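Local coordinates for protein 2-oxoglutarate-dependent dioxygenase tropC (Talaromyces stipitatus, PDB 6XJJ) that uses non-haem iron and 2-oxoglutarate to catalyse an oxidative step in the biosynthesis of fungal tropolones, at residues Glu89-Cys94 / Met179-Leu184; Asn163-Gly168 / Glu173-Val178. All coordinates share one frame; numbering follows the deposited sequence.

Both contacts rest on the long helix 171-204, which lies along the large sheet of the 2-oxoglutarate oxygenase fold, away from the iron site. Contact 1 joins residues 179-184 of that helix to helix 85-99; it is partly buried, one buried isoleucine-tyrosine pair with an exposed, loosely matched pair of charges beside it. Contact 2 uses the residues just before these, 173-178, where the preceding loop folds back; it is buried, with no exposed residue taking part, covers twice the area, 293 against 146 Å², and is dominated by the ring of Trp165. No hydrogen bond crosses either contact. They meet directly, their centres 11 Å apart: Cys94 packs on Phe174 and Pro177, and Met179 on Trp165.

Contact 1 of 2, residues Glu89-Cys94 / Met179-Leu184; sequences EKIFGC and MEYRAL
Ile91 and Tyr181 mark the closest approach of two helical segments that run in roughly opposite directions, their CA atoms 7.0 Å apart. Residues 89-94 belong to helix 85-99 and residues 179-184 to helix 171-204, so the main-chain N-H and C=O groups are largely engaged within each helix and the meeting is left to side chains. Ile91 lies over one face of the Tyr181 ring: its CG1 stands 4.1 Å from the ring centroid, 18° off the normal, a CH-pi contact displaced toward the CG end. The branches divide the work. CD1 reaches back to the benzylic CB of Tyr181 at 3.7 Å, while CG2 covers the side of the ring farther out, 3.9 Å from CE1. With Tyr181 CG anti to the backbone N (chi1 -175°), the ring is carried across the gap and presents this face. Leu253 and Val314, on two strands of the large sheet, touch both side chains. Among the exposed side chains, Lys90 NZ stands 4.4 Å from Glu180 OE1, beyond salt-bridge distance. The chemistry is therefore mainly apolar: the aliphatic-on-aromatic packing joins the two helices to each other beside the sheet, and the charges probably add only a weak, solvent-screened attraction.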
loop_
_atom_site.group_PDB
_atom_site.type_symbol
_atom_site.label_atom_id
_atom_site.label_comp_id
_atom_site.label_asym_id
_atom_site.label_seq_id
_atom_site.Cartn_x
_atom_site.Cartn_y
_atom_site.Cartn_z
ATOM N N GLU A 89 15.418 -4.867 -3.082
ATOM C CA GLU A 89 16.478 -4.093 -3.717
ATOM C C GLU A 89 16.094 -3.709 -5.139
ATOM O O GLU A 89 16.284 -2.559 -5.555
ATOM C CB GLU A 89 17.774 -4.901 -3.718
ATOM C CG GLU A 89 18.377 -5.114 -2.345
ATOM C CD GLU A 89 19.486 -6.151 -2.360
ATOM O OE1 GLU A 89 19.670 -6.813 -3.409
ATOM O OE2 GLU A 89 20.162 -6.327 -1.322
ATOM N N LYS A 90 15.537 -4.652 -5.895
ATOM C CA LYS A 90 15.348 -4.416 -7.316
ATOM C C LYS A 90 14.271 -3.362 -7.556
ATOM O O LYS A 90 14.416 -2.537 -8.464
ATOM C CB LYS A 90 15.013 -5.740 -8.011
ATOM C CG LYS A 90 15.274 -5.751 -9.504
ATOM C CD LYS A 90 14.823 -7.048 -10.175
ATOM C CE LYS A 90 15.577 -8.269 -9.651
ATOM N NZ LYS A 90 15.215 -9.506 -10.412
ATOM N N ILE A 91 13.219 -3.334 -6.730
ATOM C CA ILE A 91 12.125 -2.390 -6.967
ATOM C C ILE A 91 12.525 -0.964 -6.589
ATOM O O ILE A 91 12.037 -0.004 -7.198
ATOM C CB ILE A 91 10.846 -2.818 -6.220
ATOM C CG1 ILE A 91 9.624 -2.070 -6.755
ATOM C CG2 ILE A 91 10.952 -2.551 -4.726
ATOM C CD1 ILE A 91 9.221 -2.463 -8.173
ATOM N N PHE A 92 13.384 -0.785 -5.578
ATOM C CA PHE A 92 13.928 0.549 -5.338
ATOM C C PHE A 92 14.899 0.966 -6.430
ATOM O O PHE A 92 15.037 2.162 -6.703
ATOM C CB PHE A 92 14.622 0.644 -3.982
ATOM C CG PHE A 92 13.683 0.675 -2.824
ATOM C CD1 PHE A 92 12.862 1.767 -2.629
ATOM C CD2 PHE A 92 13.674 -0.340 -1.887
ATOM C CE1 PHE A 92 12.003 1.823 -1.557
ATOM C CE2 PHE A 92 12.819 -0.286 -0.803
ATOM C CZ PHE A 92 11.987 0.800 -0.638
ATOM N N GLY A 93 15.588 0.013 -7.053
ATOM C CA GLY A 93 16.336 0.343 -8.253
ATOM C C GLY A 93 15.443 0.936 -9.324
ATOM O O GLY A 93 15.740 1.994 -9.883
ATOM N N CYS A 94 14.321 0.267 -9.608
ATOM C CA CYS A 94 13.387 0.778 -10.606
ATOM C C CYS A 94 12.878 2.160 -10.228
ATOM O O CYS A 94 12.770 3.046 -11.083
ATOM C CB CYS A 94 12.211 -0.184 -10.778
ATOM S SG CYS A 94 12.677 -1.737 -11.492
ATOM N N MET A 179 6.230 -5.234 -12.724
ATOM C CA MET A 179 5.145 -6.207 -12.791
ATOM C C MET A 179 5.450 -7.462 -11.976
ATOM O O MET A 179 4.529 -8.064 -11.408
ATOM C CB MET A 179 4.862 -6.577 -14.244
ATOM C CG MET A 179 4.349 -5.430 -15.117
ATOM S SD MET A 179 2.863 -4.605 -14.502
ATOM C CE MET A 179 1.709 -5.975 -14.426
ATOM N N GLU A 180 6.719 -7.879 -11.909
ATOM C CA GLU A 180 7.074 -9.001 -11.046
ATOM C C GLU A 180 6.817 -8.674 -9.581
ATOM O O GLU A 180 6.255 -9.494 -8.847
ATOM C CB GLU A 180 8.537 -9.403 -11.248
ATOM C CG GLU A 180 8.848 -10.086 -12.577
ATOM C CD GLU A 180 10.325 -10.424 -12.707
ATOM O OE1 GLU A 180 11.100 -10.057 -11.792
ATOM O OE2 GLU A 180 10.717 -11.032 -13.728
ATOM N N TYR A 181 7.213 -7.477 -9.136
ATOM C CA TYR A 181 6.945 -7.073 -7.761
ATOM C C TYR A 181 5.446 -7.038 -7.491
ATOM O O TYR A 181 4.985 -7.492 -6.436
ATOM C CB TYR A 181 7.572 -5.704 -7.494
ATOM C CG TYR A 181 7.465 -5.245 -6.062
ATOM C CD1 TYR A 181 8.397 -5.649 -5.122
ATOM C CD2 TYR A 181 6.423 -4.426 -5.644
ATOM C CE1 TYR A 181 8.314 -5.235 -3.807
ATOM C CE2 TYR A 181 6.325 -4.012 -4.329
ATOM C CZ TYR A 181 7.276 -4.425 -3.414
ATOM O OH TYR A 181 7.197 -4.019 -2.104
ATOM N N ARG A 182 4.668 -6.508 -8.441
ATOM C CA ARG A 182 3.212 -6.559 -8.337
ATOM C C ARG A 182 2.715 -7.972 -8.057
ATOM O O ARG A 182 1.822 -8.169 -7.225
ATOM C CB ARG A 182 2.567 -6.021 -9.616
ATOM C CG ARG A 182 2.660 -4.505 -9.787
ATOM C CD ARG A 182 1.956 -4.053 -11.062
ATOM N NE ARG A 182 0.537 -4.365 -10.971
ATOM C CZ ARG A 182 -0.348 -3.634 -10.298
ATOM N NH1 ARG A 182 0.023 -2.534 -9.648
ATOM N NH2 ARG A 182 -1.615 -4.010 -10.256
ATOM N N ALA A 183 3.265 -8.968 -8.750
ATOM C CA ALA A 183 2.821 -10.341 -8.536
ATOM C C ALA A 183 3.128 -10.800 -7.118
ATOM O O ALA A 183 2.277 -11.396 -6.445
ATOM C CB ALA A 183 3.480 -11.262 -9.555
ATOM N N LEU A 184 4.349 -10.540 -6.645
ATOM C CA LEU A 184 4.684 -10.861 -5.262
ATOM C C LEU A 184 3.751 -10.145 -4.298
ATOM O O LEU A 184 3.321 -10.729 -3.298
ATOM C CB LEU A 184 6.137 -10.490 -4.968
ATOM C CG LEU A 184 7.222 -11.240 -5.735
ATOM C CD1 LEU A 184 8.586 -10.631 -5.456
ATOM C CD2 LEU A 184 7.221 -12.698 -5.356
#

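Contact 2 of 2, residues Asn163-Gly168 / Glu173-Val178; sequences NLWPEG and EFRQPV
Phe174 O accepts a helical hydrogen bond from Val178 N (3.0 Å), and the side chains of both residues close on the rim of Trp165, whose indole is the centre of the contact. Phe174 CE2 comes to 3.6 Å from Trp165 CE3, rim against rim with the ring planes at 77°, and Val178 CG1 meets Trp165 CH2 at the same perimeter, 3.7 Å away. Arg175 instead runs over a face. With its chain extended and CG anti to the backbone N (chi1 180°), it sets CG 3.6 Å from the centroid of the six-membered ring, almost on the normal, as a CH-pi contact. The guanidinium continues over the pyrrole side, 12° from parallel to the indole. Since Trp165 NE1 and Arg175 NE are both donors, their closeness is stacking rather than bonding. Asn163 CB lies against the opposite indole face, and Pro166 CD adds 3.6 Å packing on Phe174 CE2. The loop before helix 171-204 is thus folded back over that helix's first turns, near the pi-type turn at 173-175. Phe98 of helix 85-99 and Phe142 of strand 139-144 also pack on Phe174, while Trp165 touches Thr144 on the same strand.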
loop_
_atom_site.group_PDB
_atom_site.type_symbol
_atom_site.label_atom_id
_atom_site.label_comp_id
_atom_site.label_asym_id
_atom_site.label_seq_id
_atom_site.Cartn_x
_atom_site.Cartn_y
_atom_site.Cartn_z
ATOM N N ASN A 163 -1.660 0.159 -18.279
ATOM C CA ASN A 163 -0.681 1.025 -17.647
ATOM C C ASN A 163 0.004 1.907 -18.686
ATOM O O ASN A 163 0.016 1.606 -19.881
ATOM C CB ASN A 163 0.376 0.205 -16.911
ATOM C CG ASN A 163 -0.176 -0.488 -15.687
ATOM O OD1 ASN A 163 -0.520 0.156 -14.694
ATOM N ND2 ASN A 163 -0.218 -1.809 -15.729
ATOM N N LEU A 164 0.578 3.011 -18.216
ATOM C CA LEU A 164 1.448 3.836 -19.041
ATOM C C LEU A 164 2.890 3.601 -18.624
ATOM O O LEU A 164 3.205 3.604 -17.430
ATOM C CB LEU A 164 1.115 5.323 -18.931
ATOM C CG LEU A 164 -0.257 5.788 -19.415
ATOM C CD1 LEU A 164 -0.308 7.309 -19.373
ATOM C CD2 LEU A 164 -0.577 5.266 -20.798
ATOM N N TRP A 165 3.761 3.415 -19.609
ATOM C CA TRP A 165 5.132 3.054 -19.324
ATOM C C TRP A 165 6.090 4.049 -19.965
ATOM O O TRP A 165 5.852 4.502 -21.089
ATOM C CB TRP A 165 5.447 1.644 -19.837
ATOM C CG TRP A 165 4.629 0.554 -19.177
ATOM C CD1 TRP A 165 3.559 -0.099 -19.711
ATOM C CD2 TRP A 165 4.795 0.029 -17.851
ATOM N NE1 TRP A 165 3.062 -1.013 -18.816
ATOM C CE2 TRP A 165 3.800 -0.952 -17.663
ATOM C CE3 TRP A 165 5.692 0.289 -16.807
ATOM C CZ2 TRP A 165 3.677 -1.676 -16.473
ATOM C CZ3 TRP A 165 5.568 -0.430 -15.627
ATOM C CH2 TRP A 165 4.569 -1.401 -15.471
ATOM N N PRO A 166 7.181 4.401 -19.285
ATOM C CA PRO A 166 8.089 5.415 -19.833
ATOM C C PRO A 166 8.870 4.883 -21.027
ATOM O O PRO A 166 9.530 3.843 -20.946
ATOM C CB PRO A 166 9.011 5.738 -18.653
ATOM C CG PRO A 166 9.015 4.498 -17.835
ATOM C CD PRO A 166 7.641 3.902 -17.976
ATOM N N GLU A 167 8.797 5.615 -22.141
ATOM C CA GLU A 167 9.492 5.206 -23.356
ATOM C C GLU A 167 10.999 5.122 -23.154
ATOM O O GLU A 167 11.671 4.327 -23.821
ATOM C CB GLU A 167 9.193 6.182 -24.490
ATOM C CG GLU A 167 9.654 7.606 -24.202
ATOM C CD GLU A 167 9.353 8.553 -25.344
ATOM O OE1 GLU A 167 9.066 8.064 -26.455
ATOM O OE2 GLU A 167 9.420 9.783 -25.137
ATOM N N GLY A 168 11.552 5.947 -22.276
ATOM C CA GLY A 168 12.987 6.032 -22.106
ATOM C C GLY A 168 13.623 4.955 -21.257
ATOM O O GLY A 168 14.839 4.993 -21.045
ATOM N N GLU A 173 14.897 -2.858 -17.516
ATOM C CA GLU A 173 15.193 -1.942 -16.419
ATOM C C GLU A 173 13.981 -1.710 -15.523
ATOM O O GLU A 173 14.135 -1.573 -14.303
ATOM C CB GLU A 173 15.707 -0.612 -16.970
ATOM C CG GLU A 173 17.156 -0.617 -17.404
ATOM C CD GLU A 173 17.508 0.660 -18.133
ATOM O OE1 GLU A 173 16.566 1.366 -18.559
ATOM O OE2 GLU A 173 18.710 0.972 -18.270
ATOM N N PHE A 174 12.771 -1.665 -16.087
ATOM C CA PHE A 174 11.669 -1.066 -15.342
ATOM C C PHE A 174 10.391 -1.894 -15.378
ATOM O O PHE A 174 9.929 -2.362 -14.333
ATOM C CB PHE A 174 11.411 0.342 -15.883
ATOM C CG PHE A 174 10.391 1.111 -15.115
ATOM C CD1 PHE A 174 10.702 1.638 -13.874
ATOM C CD2 PHE A 174 9.139 1.343 -15.641
ATOM C CE1 PHE A 174 9.775 2.352 -13.160
ATOM C CE2 PHE A 174 8.201 2.065 -14.934
ATOM C CZ PHE A 174 8.521 2.574 -13.689
ATOM N N ARG A 175 9.810 -2.088 -16.560
ATOM C CA ARG A 175 8.488 -2.705 -16.629
ATOM C C ARG A 175 8.490 -4.111 -16.031
ATOM O O ARG A 175 7.666 -4.424 -15.162
ATOM C CB ARG A 175 7.988 -2.735 -18.071
ATOM C CG ARG A 175 6.619 -3.382 -18.176
ATOM C CD ARG A 175 6.005 -3.283 -19.560
ATOM N NE ARG A 175 4.716 -3.972 -19.603
ATOM C CZ ARG A 175 3.840 -3.890 -20.601
ATOM N NH1 ARG A 175 4.090 -3.127 -21.658
ATOM N NH2 ARG A 175 2.699 -4.570 -20.533
ATOM N N GLN A 176 9.396 -4.981 -16.493
ATOM C CA GLN A 176 9.405 -6.355 -15.996
ATOM C C GLN A 176 9.554 -6.402 -14.483
ATOM O O GLN A 176 8.738 -7.068 -13.824
ATOM C CB GLN A 176 10.516 -7.166 -16.678
ATOM C CG GLN A 176 10.406 -7.289 -18.188
ATOM C CD GLN A 176 11.592 -8.027 -18.797
ATOM O OE1 GLN A 176 12.624 -8.204 -18.145
ATOM N NE2 GLN A 176 11.477 -8.394 -20.073
ATOM N N PRO A 177 10.541 -5.743 -13.869
ATOM C CA PRO A 177 10.617 -5.785 -12.396
ATOM C C PRO A 177 9.352 -5.283 -11.719
ATOM O O PRO A 177 8.875 -5.904 -10.759
ATOM C CB PRO A 177 11.811 -4.877 -12.084
ATOM C CG PRO A 177 12.586 -4.782 -13.313
ATOM C CD PRO A 177 11.675 -5.012 -14.462
ATOM N N VAL A 178 8.819 -4.144 -12.179
ATOM C CA VAL A 178 7.608 -3.570 -11.594
ATOM C C VAL A 178 6.478 -4.593 -11.581
ATOM O O VAL A 178 5.822 -4.809 -10.556
ATOM C CB VAL A 178 7.209 -2.296 -12.361
ATOM C CG1 VAL A 178 5.821 -1.837 -11.973
ATOM C CG2 VAL A 178 8.211 -1.188 -12.071
#